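Local coordinates for lambda phage protein with carbohydrate-binding module (Shewanella oneidensis, PDB 2A5Z) that is of unknown function but binds a magnesium ion and has a jelly-roll fold with a carbohydrate-binding module, suggesting that it binds carbohydrate, at the magnesium ion site and the interface of chains A and B. Residues are numbered along the deposited sequence; one frame, centred on the assembly and turned at random. Chains: chain A/B, hypothetical protein SO2946.

Contact 1: the magnesium ion site. Residues chain A 54-55, 87-90, 247-248; chain B 45, 259. With MG (magnesium ion), chain C.
Backbone carbonyls of A:Asp54, of the consecutive A:Phe88 and A:Gly89, and of A:Asp247 in strand 245-254 turn inward on one magnesium ion, near-octahedral with the carboxylate atoms A:Asp54 OD1 and A:Asp247 OD1. Both aspartates thus chelate through main chain and side chain; A:Asp54 OD1 lies 2.2 Å from MG. In A:Asp247, CG is anti to the backbone N (chi1 170°), beside the carbonyl carbon, so its two ligand oxygens face the same ion. B:Arg259, from the other chain, caps the carboxylates, its chain bent at chi3 (-63°). It meets A:Asp54 end-on, tip to tip and nearly coplanar: NH1 reaches OD1 and NH2 reaches OD2, each through a syn lone pair. The anti lone pair of A:Asp54 OD2 takes the backbone N of B:Ala45 at 3.1 Å, so two donors of chain B grip this oxygen. B:Arg259 NH1 also forms a salt bridge to A:Asp247 OD1 (2.9 Å) and hydrogen-bonds the syn lone pair of A:Asp247 OD2. Metal and guanidinium together should stabilise charged carboxylates. A:Leu248 CD2 lies over the guanidinium centre, 3.8 Å from B:Arg259 CZ, and B:Ala45 CB packs on A:Phe88 CD2. As second shell, A:His87 ND1 donates in its ring plane to A:Asp247 OD2 at 2.8 Å, approaching from above the carboxylate plane.

Contact 2: the interface of chains A and B. Residues chain A 36, 39-41, 50, 52, 66; chain B 40, 43-44.
At the apolar centre of this patch, the beta-branched B:Ile44 presses its CG2 methyl into A:Thr39, the two side chains crossing at about a right angle. The patch is part of a contact between two copies in the deposited assembly, not exactly two-fold, which may or may not be the biological one. B:Ile44 CG2 stands 3.3 Å from A:Thr39 CB, a tight fit, and also touches OG1 and CG2 of the threonine. In B:Ile44, CG1 is anti to the backbone N (chi1 171°), which puts CG2 in the crowded position between N and the carbonyl carbon. The phenol OH of A:Tyr50 comes up to this methyl, 3.8 Å from B:Ile44 CG2, again across the isoleucine at nearly a right angle. In a second apolar contact A:Leu40 CD1 and B:Leu40 CD1 meet at 3.5 Å as the side chains cross obliquely, both with CG anti to the backbone N. The other branch of B:Leu40, CD2, lies alongside the end of helix 31-38, 3.9 Å from the carbonyl O of A:Lys36. Beside this apolar core, B:Ser43 sits well buried between the A:Thr39 carbonyl and strand 48-53. B:Ser43 OG, between N and the carbonyl carbon (chi1 49°), donates to A:Thr39 O at 3.1 Å from above the carbonyl plane, 33° out of it, while its CB packs against A:Ser52 OG. A:Asn66 ND2 backs this wall, hydrogen-bonding A:Ser52 O in the carbonyl plane at 2.9 Å. At the rim, the extended chain of A:Lys36 reaches a water that bridges to the carbonyl O of B:Leu40, with A:Lys36 NZ 2.7 Å from the water oxygen.

Contact 1: the magnesium ion site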
ATOM      1  N   ASP A  54      -4.497   1.008 -11.076  1.00 19.90           N
ATOM      2  CA  ASP A  54      -5.696   0.950 -11.914  1.00 19.78           C
ATOM      3  C   ASP A  54      -6.865   1.808 -11.375  1.00 19.70           C
ATOM      4  O   ASP A  54      -7.988   1.709 -11.869  1.00 19.85           O
ATOM      5  CB  ASP A  54      -6.140  -0.521 -12.054  1.00 19.60           C
ATOM      6  CG  ASP A  54      -6.661  -0.873 -13.454  1.00 20.12           C
ATOM      7  OD1 ASP A  54      -7.093   0.019 -14.215  1.00 19.46           O
ATOM      8  OD2 ASP A  54      -6.656  -2.070 -13.798  1.00 19.04           O
ATOM      9  N   PHE A  55      -6.615   2.621 -10.351  1.00 19.62           N
ATOM     10  CA  PHE A  55      -7.594   3.620  -9.870  1.00 19.53           C
ATOM     11  C   PHE A  55      -8.968   3.045  -9.477  1.00 19.66           C
ATOM     12  O   PHE A  55     -10.010   3.547  -9.905  1.00 19.81           O
ATOM     13  CB  PHE A  55      -7.709   4.798 -10.862  1.00 19.66           C
ATOM     14  CG  PHE A  55      -6.428   5.574 -11.002  1.00 19.31           C
ATOM     15  CD1 PHE A  55      -6.191   6.687 -10.199  1.00 19.41           C
ATOM     16  CD2 PHE A  55      -5.430   5.145 -11.877  1.00 17.96           C
ATOM     17  CE1 PHE A  55      -4.987   7.389 -10.289  1.00 19.77           C
ATOM     18  CE2 PHE A  55      -4.228   5.829 -11.974  1.00 18.90           C
ATOM     19  CZ  PHE A  55      -4.004   6.957 -11.173  1.00 20.16           C
ATOM     20  N   HIS A  87     -12.503  -0.161 -19.265  1.00 22.10           N
ATOM     21  CA  HIS A  87     -11.757   0.745 -18.403  1.00 21.55           C
ATOM     22  C   HIS A  87     -12.224   0.612 -16.949  1.00 21.04           C
ATOM     23  O   HIS A  87     -13.132   1.307 -16.487  1.00 20.92           O
ATOM     24  CB  HIS A  87     -11.853   2.175 -18.930  1.00 21.24           C
ATOM     25  CG  HIS A  87     -11.264   2.329 -20.292  1.00 20.69           C
ATOM     26  ND1 HIS A  87      -9.907   2.409 -20.505  1.00 21.17           N
ATOM     27  CD2 HIS A  87     -11.841   2.349 -21.516  1.00 21.04           C
ATOM     28  CE1 HIS A  87      -9.673   2.512 -21.801  1.00 21.97           C
ATOM     29  NE2 HIS A  87     -10.831   2.477 -22.437  1.00 21.94           N
ATOM     30  N   PHE A  88     -11.581  -0.314 -16.256  1.00 20.86           N
ATOM     31  CA  PHE A  88     -11.932  -0.697 -14.894  1.00 20.56           C
ATOM     32  C   PHE A  88     -11.203   0.237 -13.938  1.00 20.67           C
ATOM     33  O   PHE A  88      -9.976   0.256 -13.922  1.00 20.38           O
ATOM     34  CB  PHE A  88     -11.497  -2.154 -14.684  1.00 20.45           C
ATOM     35  CG  PHE A  88     -11.515  -2.619 -13.256  1.00 19.59           C
ATOM     36  CD1 PHE A  88     -12.721  -2.861 -12.596  1.00 20.36           C
ATOM     37  CD2 PHE A  88     -10.328  -2.867 -12.589  1.00 18.73           C
ATOM     38  CE1 PHE A  88     -12.736  -3.310 -11.281  1.00 19.24           C
ATOM     39  CE2 PHE A  88     -10.329  -3.321 -11.275  1.00 19.41           C
ATOM     40  CZ  PHE A  88     -11.537  -3.546 -10.618  1.00 19.97           C
ATOM     41  N   GLY A  89     -11.960   1.013 -13.161  1.00 20.52           N
ATOM     42  CA  GLY A  89     -11.383   1.978 -12.224  1.00 20.39           C
ATOM     43  C   GLY A  89     -10.895   3.240 -12.912  1.00 20.10           C
ATOM     44  O   GLY A  89      -9.805   3.278 -13.481  1.00 19.87           O
ATOM     45  N   VAL A  90     -11.703   4.287 -12.857  1.00 20.21           N
ATOM     46  CA  VAL A  90     -11.384   5.527 -13.549  1.00 20.00           C
ATOM     47  C   VAL A  90     -11.530   6.699 -12.589  1.00 20.21           C
ATOM     48  O   VAL A  90     -12.527   6.803 -11.868  1.00 20.02           O
ATOM     49  CB  VAL A  90     -12.267   5.727 -14.821  1.00 19.90           C
ATOM     50  CG1 VAL A  90     -11.876   6.999 -15.572  1.00 19.59           C
ATOM     51  CG2 VAL A  90     -12.175   4.508 -15.738  1.00 19.54           C
ATOM     52  N   ASP A 247      -7.440   6.020 -16.128  1.00 20.51           N
ATOM     53  CA  ASP A 247      -7.830   4.640 -15.878  1.00 20.46           C
ATOM     54  C   ASP A 247      -6.660   3.867 -15.245  1.00 20.46           C
ATOM     55  O   ASP A 247      -6.812   3.201 -14.222  1.00 20.52           O
ATOM     56  CB  ASP A 247      -8.262   4.031 -17.223  1.00 20.11           C
ATOM     57  CG  ASP A 247      -8.474   2.523 -17.182  1.00 21.29           C
ATOM     58  OD1 ASP A 247      -8.807   1.957 -16.125  1.00 19.25           O
ATOM     59  OD2 ASP A 247      -8.329   1.900 -18.257  1.00 22.16           O
ATOM     60  N   LEU A 248      -5.480   3.976 -15.842  1.00 20.39           N
ATOM     61  CA  LEU A 248      -4.400   3.068 -15.510  1.00 20.27           C
ATOM     62  C   LEU A 248      -3.050   3.697 -15.831  1.00 20.29           C
ATOM     63  O   LEU A 248      -2.882   4.346 -16.858  1.00 20.22           O
ATOM     64  CB  LEU A 248      -4.587   1.736 -16.270  1.00 20.08           C
ATOM     65  CG  LEU A 248      -3.501   0.652 -16.293  1.00 19.43           C
ATOM     66  CD1 LEU A 248      -3.214   0.091 -14.894  1.00 19.78           C
ATOM     67  CD2 LEU A 248      -3.917  -0.455 -17.257  1.00 20.68           C
TER
ATOM     68  N   ALA B  45      -5.702  -4.990 -13.622  1.00 24.19           N
ATOM     69  CA  ALA B  45      -6.711  -6.037 -13.815  1.00 24.47           C
ATOM     70  C   ALA B  45      -6.812  -6.508 -15.269  1.00 24.61           C
ATOM     71  O   ALA B  45      -6.536  -5.743 -16.206  1.00 24.74           O
ATOM     72  CB  ALA B  45      -8.064  -5.561 -13.317  1.00 24.47           C
ATOM     73  N   ARG B 259      -8.090  -4.566 -22.036  1.00 28.24           N
ATOM     74  CA  ARG B 259      -7.741  -3.367 -22.788  1.00 28.47           C
ATOM     75  C   ARG B 259      -6.595  -3.635 -23.757  1.00 29.19           C
ATOM     76  O   ARG B 259      -5.924  -4.665 -23.669  1.00 29.30           O
ATOM     77  CB  ARG B 259      -7.375  -2.226 -21.834  1.00 28.08           C
ATOM     78  CG  ARG B 259      -8.568  -1.611 -21.108  1.00 26.19           C
ATOM     79  CD  ARG B 259      -8.149  -0.966 -19.789  1.00 23.01           C
ATOM     80  NE  ARG B 259      -7.605  -1.942 -18.843  1.00 20.57           N
ATOM     81  CZ  ARG B 259      -7.522  -1.760 -17.527  1.00 18.08           C
ATOM     82  NH1 ARG B 259      -7.956  -0.638 -16.975  1.00 16.96           N
ATOM     83  NH2 ARG B 259      -7.013  -2.714 -16.758  1.00 17.62           N
TER
HETATM   84 MG    MG C 701      -8.388   1.732 -14.001  1.00 20.12          MG

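Contact 2: the interface of chains A and B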
ATOM      1  N   LYS A  36       0.265 -12.916 -13.844  1.00 32.01           N
ATOM      2  CA  LYS A  36       0.210 -12.315 -12.508  1.00 31.36           C
ATOM      3  C   LYS A  36       1.580 -11.854 -12.021  1.00 30.80           C
ATOM      4  O   LYS A  36       1.724 -10.739 -11.505  1.00 30.49           O
ATOM      5  CB  LYS A  36      -0.335 -13.317 -11.492  1.00 31.51           C
ATOM      6  CG  LYS A  36      -1.835 -13.360 -11.361  1.00 32.43           C
ATOM      7  CD  LYS A  36      -2.197 -14.026 -10.044  1.00 33.48           C
ATOM      8  CE  LYS A  36      -3.681 -14.306  -9.945  1.00 33.87           C
ATOM      9  NZ  LYS A  36      -4.000 -15.061  -8.706  1.00 33.76           N
ATOM     10  N   THR A  39       3.188  -8.646 -13.697  1.00 27.19           N
ATOM     11  CA  THR A  39       2.732  -7.319 -13.269  1.00 26.55           C
ATOM     12  C   THR A  39       2.731  -7.121 -11.742  1.00 25.91           C
ATOM     13  O   THR A  39       2.048  -6.236 -11.219  1.00 25.94           O
ATOM     14  CB  THR A  39       1.355  -6.959 -13.863  1.00 26.73           C
ATOM     15  OG1 THR A  39       0.402  -7.961 -13.506  1.00 26.59           O
ATOM     16  CG2 THR A  39       1.429  -6.838 -15.394  1.00 26.89           C
ATOM     17  N   LEU A  40       3.508  -7.945 -11.045  1.00 25.09           N
ATOM     18  CA  LEU A  40       3.731  -7.793  -9.606  1.00 24.46           C
ATOM     19  C   LEU A  40       4.484  -6.497  -9.319  1.00 23.44           C
ATOM     20  O   LEU A  40       5.526  -6.221  -9.926  1.00 22.66           O
ATOM     21  CB  LEU A  40       4.515  -8.994  -9.039  1.00 24.62           C
ATOM     22  CG  LEU A  40       4.889  -8.978  -7.546  1.00 24.81           C
ATOM     23  CD1 LEU A  40       3.672  -9.150  -6.679  1.00 24.60           C
ATOM     24  CD2 LEU A  40       5.923 -10.053  -7.215  1.00 24.96           C
ATOM     25  N   THR A  41       3.933  -5.705  -8.402  1.00 22.56           N
ATOM     26  CA  THR A  41       4.560  -4.469  -7.945  1.00 21.91           C
ATOM     27  C   THR A  41       5.831  -4.807  -7.184  1.00 21.82           C
ATOM     28  O   THR A  41       5.796  -5.588  -6.234  1.00 21.78           O
ATOM     29  CB  THR A  41       3.632  -3.682  -7.003  1.00 21.88           C
ATOM     30  OG1 THR A  41       2.367  -3.464  -7.639  1.00 21.82           O
ATOM     31  CG2 THR A  41       4.255  -2.339  -6.622  1.00 20.79           C
ATOM     32  N   TYR A  50       8.806  -2.763 -11.509  1.00 23.65           N
ATOM     33  CA  TYR A  50       7.443  -2.640 -12.015  1.00 23.50           C
ATOM     34  C   TYR A  50       6.485  -2.070 -10.972  1.00 23.00           C
ATOM     35  O   TYR A  50       6.532  -2.437  -9.798  1.00 22.87           O
ATOM     36  CB  TYR A  50       6.906  -3.982 -12.528  1.00 23.80           C
ATOM     37  CG  TYR A  50       5.594  -3.837 -13.262  1.00 23.76           C
ATOM     38  CD1 TYR A  50       5.566  -3.468 -14.607  1.00 24.93           C
ATOM     39  CD2 TYR A  50       4.381  -4.043 -12.613  1.00 23.36           C
ATOM     40  CE1 TYR A  50       4.369  -3.312 -15.285  1.00 24.49           C
ATOM     41  CE2 TYR A  50       3.179  -3.883 -13.279  1.00 23.32           C
ATOM     42  CZ  TYR A  50       3.178  -3.527 -14.616  1.00 24.37           C
ATOM     43  OH  TYR A  50       1.984  -3.389 -15.287  1.00 24.93           O
ATOM     44  N   SER A  52       2.154  -0.464 -11.029  1.00 21.48           N
ATOM     45  CA  SER A  52       0.958  -0.119 -11.776  1.00 21.49           C
ATOM     46  C   SER A  52      -0.133   0.248 -10.793  1.00 21.25           C
ATOM     47  O   SER A  52      -0.144  -0.229  -9.654  1.00 21.26           O
ATOM     48  CB  SER A  52       0.515  -1.278 -12.687  1.00 21.78           C
ATOM     49  OG  SER A  52       0.200  -2.443 -11.934  1.00 23.00           O
ATOM     50  N   ASN A  66       0.760   1.214  -4.596  1.00 21.03           N
ATOM     51  CA  ASN A  66       1.650   0.362  -5.387  1.00 21.06           C
ATOM     52  C   ASN A  66       2.931   1.094  -5.818  1.00 21.07           C
ATOM     53  O   ASN A  66       3.325   1.019  -6.989  1.00 21.26           O
ATOM     54  CB  ASN A  66       0.894  -0.194  -6.617  1.00 20.53           C
ATOM     55  CG  ASN A  66      -0.385  -0.943  -6.237  1.00 21.61           C
ATOM     56  OD1 ASN A  66      -0.515  -1.436  -5.118  1.00 20.58           O
ATOM     57  ND2 ASN A  66      -1.330  -1.029  -7.172  1.00 20.70           N
TER
ATOM     58  N   LEU B  40      -2.595 -13.162  -4.394  1.00 22.69           N
ATOM     59  CA  LEU B  40      -1.951 -11.904  -4.756  1.00 21.76           C
ATOM     60  C   LEU B  40      -3.004 -10.812  -5.003  1.00 21.20           C
ATOM     61  O   LEU B  40      -3.968 -11.027  -5.741  1.00 20.89           O
ATOM     62  CB  LEU B  40      -1.069 -12.106  -5.997  1.00 21.92           C
ATOM     63  CG  LEU B  40      -0.455 -10.872  -6.676  1.00 21.56           C
ATOM     64  CD1 LEU B  40       0.447 -10.112  -5.727  1.00 21.27           C
ATOM     65  CD2 LEU B  40       0.291 -11.263  -7.942  1.00 21.48           C
ATOM     66  N   SER B  43      -3.333  -5.706  -9.083  1.00 20.67           N
ATOM     67  CA  SER B  43      -2.861  -4.360  -9.417  1.00 21.53           C
ATOM     68  C   SER B  43      -3.514  -3.926 -10.727  1.00 21.99           C
ATOM     69  O   SER B  43      -4.534  -3.238 -10.733  1.00 22.18           O
ATOM     70  CB  SER B  43      -1.333  -4.310  -9.500  1.00 21.36           C
ATOM     71  OG  SER B  43      -0.825  -5.365 -10.306  1.00 22.63           O
ATOM     72  N   ILE B  44      -2.932  -4.353 -11.836  1.00 22.74           N
ATOM     73  CA  ILE B  44      -3.495  -4.095 -13.145  1.00 23.47           C
ATOM     74  C   ILE B  44      -4.414  -5.276 -13.451  1.00 23.66           C
ATOM     75  O   ILE B  44      -3.974  -6.423 -13.482  1.00 23.85           O
ATOM     76  CB  ILE B  44      -2.368  -3.882 -14.207  1.00 23.51           C
ATOM     77  CG1 ILE B  44      -2.923  -3.828 -15.636  1.00 23.87           C
ATOM     78  CG2 ILE B  44      -1.291  -4.947 -14.084  1.00 23.37           C
ATOM     79  CD1 ILE B  44      -1.868  -3.385 -16.664  1.00 24.01           C
TER
HETATM   80  O   HOH W   1      -5.090 -13.285  -6.954  1.00 26.12           O

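About 13 Å separates the C-alpha centres of contact 1 and contact 2, and one stretch of chain B connects them: B:Ser43 and B:Ile44 of contact 2 run directly into B:Ala45 of contact 1. On chain A, strand 48-53 supplies contact 2 and ends just before A:Asp54, a metal ligand. The arginine of contact 1 comes from the far C-terminal part of chain B, so two distant segments of one copy converge on its neighbour. Metal binding and chain packing may therefore be linked, and magnesium may steady the three-copy deposited assembly, although the structure alone does not show whether this assembly forms in the cell.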